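Local coordinates for periplasmic binding protein (Xylanimonas cellulosilytica, PDB 4MX8) that probably captures a solute, possibly an iron-siderophore or related metal chelate, outside the membrane and hands it to an ABC-type importer, at residues G61-S74 / Y82-F94. Sequence-based numbering, arbitrary orientation.
Sequences GALGGEIAGAPLDS and YLADDAFNAGTLF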
# COMPACT_ATOMS: atom_id res chain seq x y z
N GLY A 61 -3.07 13.67 5.79
CA GLY A 61 -2.04 14.43 6.45
C GLY A 61 -1.25 15.30 5.48
O GLY A 61 -1.00 16.47 5.75
N ALA A 62 -0.89 14.71 4.34
CA ALA A 62 -0.05 15.38 3.36
C ALA A 62 -0.73 16.58 2.71
O ALA A 62 -0.06 17.44 2.13
CB ALA A 62 0.38 14.38 2.30
N LEU A 63 -2.05 16.64 2.79
CA LEU A 63 -2.80 17.76 2.21
C LEU A 63 -3.16 18.74 3.32
O LEU A 63 -3.83 19.76 3.09
CB LEU A 63 -4.05 17.25 1.49
CG LEU A 63 -3.88 16.28 0.32
CD1 LEU A 63 -5.24 15.86 -0.16
CD2 LEU A 63 -3.08 16.90 -0.82
N GLY A 64 -2.72 18.44 4.54
CA GLY A 64 -2.83 19.40 5.62
C GLY A 64 -3.87 19.06 6.66
O GLY A 64 -4.14 19.84 7.58
N GLY A 65 -4.47 17.89 6.52
CA GLY A 65 -5.55 17.48 7.40
C GLY A 65 -5.05 16.96 8.73
O GLY A 65 -3.84 16.98 9.02
N GLU A 66 -5.99 16.51 9.54
CA GLU A 66 -5.68 15.98 10.85
C GLU A 66 -6.65 14.86 11.08
O GLU A 66 -7.81 14.95 10.71
CB GLU A 66 -5.86 17.05 11.91
CG GLU A 66 -5.27 16.71 13.26
CD GLU A 66 -5.57 17.80 14.28
OE1 GLU A 66 -6.69 18.36 14.22
OE2 GLU A 66 -4.70 18.09 15.13
N ILE A 67 -6.17 13.79 11.70
CA ILE A 67 -7.01 12.64 11.94
C ILE A 67 -7.49 12.66 13.38
O ILE A 67 -6.71 12.88 14.30
CB ILE A 67 -6.26 11.36 11.66
CG1 ILE A 67 -5.44 11.50 10.35
CG2 ILE A 67 -7.21 10.19 11.67
CD1 ILE A 67 -6.23 11.90 9.16
N ALA A 68 -8.79 12.46 13.57
CA ALA A 68 -9.39 12.60 14.88
C ALA A 68 -9.45 11.24 15.56
O ALA A 68 -9.41 11.15 16.78
CB ALA A 68 -10.78 13.17 14.75
N GLY A 69 -9.56 10.20 14.76
CA GLY A 69 -9.68 8.85 15.27
C GLY A 69 -9.09 7.87 14.27
O GLY A 69 -9.20 8.06 13.06
N ALA A 70 -8.48 6.80 14.79
CA ALA A 70 -7.71 5.87 13.98
C ALA A 70 -7.38 4.65 14.82
O ALA A 70 -7.35 4.71 16.05
CB ALA A 70 -6.42 6.53 13.50
N PRO A 71 -7.13 3.52 14.14
CA PRO A 71 -6.58 2.36 14.86
C PRO A 71 -5.16 2.69 15.33
O PRO A 71 -4.21 2.37 14.61
CB PRO A 71 -6.55 1.28 13.79
CG PRO A 71 -6.55 2.03 12.48
CD PRO A 71 -7.37 3.23 12.72
N LEU A 72 -5.03 3.31 16.50
CA LEU A 72 -3.75 3.91 16.91
C LEU A 72 -2.59 2.93 16.94
O LEU A 72 -1.48 3.28 16.53
CB LEU A 72 -3.89 4.62 18.26
CG LEU A 72 -4.97 5.68 18.21
CD1 LEU A 72 -5.33 6.08 19.59
CD2 LEU A 72 -4.52 6.89 17.43
N ASP A 73 -2.86 1.71 17.41
CA ASP A 73 -1.80 0.72 17.56
C ASP A 73 -1.20 0.29 16.23
O ASP A 73 -0.21 -0.44 16.21
CB ASP A 73 -2.30 -0.53 18.30
CG ASP A 73 -2.71 -0.25 19.73
OD1 ASP A 73 -2.08 0.61 20.39
OD2 ASP A 73 -3.67 -0.92 20.20
N SER A 74 -1.80 0.75 15.13
CA SER A 74 -1.37 0.37 13.77
C SER A 74 -0.78 1.52 12.96
O SER A 74 -0.23 1.30 11.89
CB SER A 74 -2.55 -0.21 12.97
OG SER A 74 -3.29 -1.15 13.72
N TYR A 82 0.34 13.03 11.98
CA TYR A 82 -0.90 13.57 11.44
C TYR A 82 -2.12 13.29 12.35
O TYR A 82 -3.25 13.64 12.02
CB TYR A 82 -1.13 13.04 10.03
CG TYR A 82 -0.02 13.37 9.06
CD1 TYR A 82 0.35 14.67 8.84
CD2 TYR A 82 0.63 12.38 8.35
CE1 TYR A 82 1.35 14.99 7.94
CE2 TYR A 82 1.64 12.69 7.44
CZ TYR A 82 2.00 14.00 7.25
OH TYR A 82 2.99 14.35 6.38
N LEU A 83 -1.90 12.67 13.50
CA LEU A 83 -3.00 12.47 14.43
C LEU A 83 -3.27 13.73 15.26
O LEU A 83 -2.36 14.51 15.59
CB LEU A 83 -2.75 11.28 15.37
CG LEU A 83 -2.50 9.93 14.74
CD1 LEU A 83 -2.05 8.96 15.79
CD2 LEU A 83 -3.77 9.45 14.10
N ALA A 84 -4.54 13.94 15.57
CA ALA A 84 -4.96 14.95 16.52
C ALA A 84 -4.28 14.66 17.86
O ALA A 84 -4.08 13.50 18.21
CB ALA A 84 -6.46 14.89 16.67
N ASP A 85 -3.94 15.71 18.61
CA ASP A 85 -3.25 15.51 19.89
C ASP A 85 -4.06 14.66 20.86
O ASP A 85 -3.51 14.07 21.79
CB ASP A 85 -2.91 16.84 20.55
CG ASP A 85 -2.08 17.73 19.65
OD1 ASP A 85 -2.37 17.76 18.43
OD2 ASP A 85 -1.15 18.40 20.16
N ASP A 86 -5.37 14.59 20.63
CA ASP A 86 -6.25 13.85 21.51
C ASP A 86 -6.97 12.77 20.71
O ASP A 86 -8.06 12.32 21.09
CB ASP A 86 -7.28 14.79 22.14
CG ASP A 86 -8.06 15.57 21.09
OD1 ASP A 86 -9.22 15.95 21.37
OD2 ASP A 86 -7.53 15.79 19.98
N ALA A 87 -6.35 12.35 19.60
CA ALA A 87 -6.96 11.35 18.73
C ALA A 87 -7.35 10.13 19.55
O ALA A 87 -6.65 9.76 20.50
CB ALA A 87 -6.03 10.96 17.61
N PHE A 88 -8.49 9.54 19.19
CA PHE A 88 -9.05 8.43 19.94
C PHE A 88 -8.86 7.14 19.15
O PHE A 88 -8.75 7.17 17.91
CB PHE A 88 -10.53 8.68 20.28
CG PHE A 88 -11.45 8.57 19.09
CD1 PHE A 88 -12.08 7.36 18.79
CD2 PHE A 88 -11.70 9.67 18.28
CE1 PHE A 88 -12.92 7.25 17.70
CE2 PHE A 88 -12.54 9.56 17.19
CZ PHE A 88 -13.16 8.36 16.91
N ASN A 89 -8.83 6.00 19.85
CA ASN A 89 -8.63 4.72 19.19
C ASN A 89 -9.94 4.17 18.61
O ASN A 89 -10.89 3.89 19.35
CB ASN A 89 -7.94 3.72 20.13
CG ASN A 89 -7.66 2.39 19.48
OD1 ASN A 89 -6.53 2.12 19.01
ND2 ASN A 89 -8.68 1.53 19.44
N ALA A 90 -9.99 4.01 17.29
CA ALA A 90 -11.24 3.64 16.60
C ALA A 90 -11.42 2.14 16.43
O ALA A 90 -12.48 1.69 16.01
CB ALA A 90 -11.31 4.30 15.24
N GLY A 91 -10.38 1.37 16.74
CA GLY A 91 -10.42 -0.06 16.49
C GLY A 91 -9.07 -0.62 16.08
O GLY A 91 -8.06 -0.29 16.71
N THR A 92 -9.06 -1.47 15.06
CA THR A 92 -7.83 -1.96 14.44
C THR A 92 -7.99 -1.85 12.93
O THR A 92 -9.00 -1.33 12.46
CB THR A 92 -7.57 -3.41 14.76
OG1 THR A 92 -8.57 -4.19 14.10
CG2 THR A 92 -7.60 -3.66 16.26
N LEU A 93 -7.03 -2.35 12.17
CA LEU A 93 -7.08 -2.25 10.71
C LEU A 93 -8.24 -3.04 10.12
O LEU A 93 -8.59 -2.86 8.96
CB LEU A 93 -5.78 -2.75 10.09
CG LEU A 93 -4.52 -1.96 10.42
CD1 LEU A 93 -3.29 -2.62 9.82
CD2 LEU A 93 -4.67 -0.53 9.93
N PHE A 94 -8.83 -3.92 10.93
CA PHE A 94 -9.82 -4.89 10.47
C PHE A 94 -11.18 -4.71 11.14
O PHE A 94 -12.18 -5.28 10.68
CB PHE A 94 -9.37 -6.29 10.83
CG PHE A 94 -8.16 -6.77 10.10
CD1 PHE A 94 -8.23 -7.14 8.78
CD2 PHE A 94 -6.96 -6.90 10.76
CE1 PHE A 94 -7.11 -7.62 8.12
CE2 PHE A 94 -5.84 -7.37 10.10
CZ PHE A 94 -5.91 -7.73 8.78
O HOH W 1 -5.02 -0.53 16.82
O HOH W 2 -4.82 -3.86 12.89
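I67 and L83 begin a parallel beta pairing that G69 and F88 resume after a corner in each segment; strand 67-70, whose A68 and G69 also bond I49 and V51 through their backbones, thus gains a parallel partner in the Rossmann-like alpha/beta lobe of this TroA-like binding protein. The backbone bonds run back and forth between the segments: I67 N gives to Y82 O, A84 N to I67 O, F88 N to A68 O and A70 N to F88 O. Between the two halves, segment 82-94 makes a type I turn from A84 to A87. The last rung is different, because A90 N reaches A70 O at 3.0 Å from well above the carbonyl plane.

Two glycines lie under aromatic rings in CH-pi contacts. G61 CA, near the end of helix 54-62, sits 3.5 Å from the centroid of the Y82 ring, while G69 CA is 3.8 Å from that of F88. With chi1 at 72°, F88 holds its CG between its own N and carbonyl carbon, and the ring lies over the G69 backbone; I101 and Q104 of helix 98-104 also touch it.

On the face opposite the F88 side chain, L83 splits its methyls: CD2 meets I67 CB and A70 CB, while CD1 reaches L72 CD2, just beyond the strand, at 3.6 Å. I67 and A70 also pack on L57 of helix 54-62. L72 runs past N89 in the opposite sense, its CD1 against N89 CB. P71 and L93 cross at about a right angle, and S74 CB rests on L93 CG.

Polar links close the far end. N89 OD1 takes a weak bond from L72 N, one water joins D73 N, weakly, to G91 O, and a second water accepts from L93 N at 2.8 Å and pairs with S74 OG at 3.2 Å.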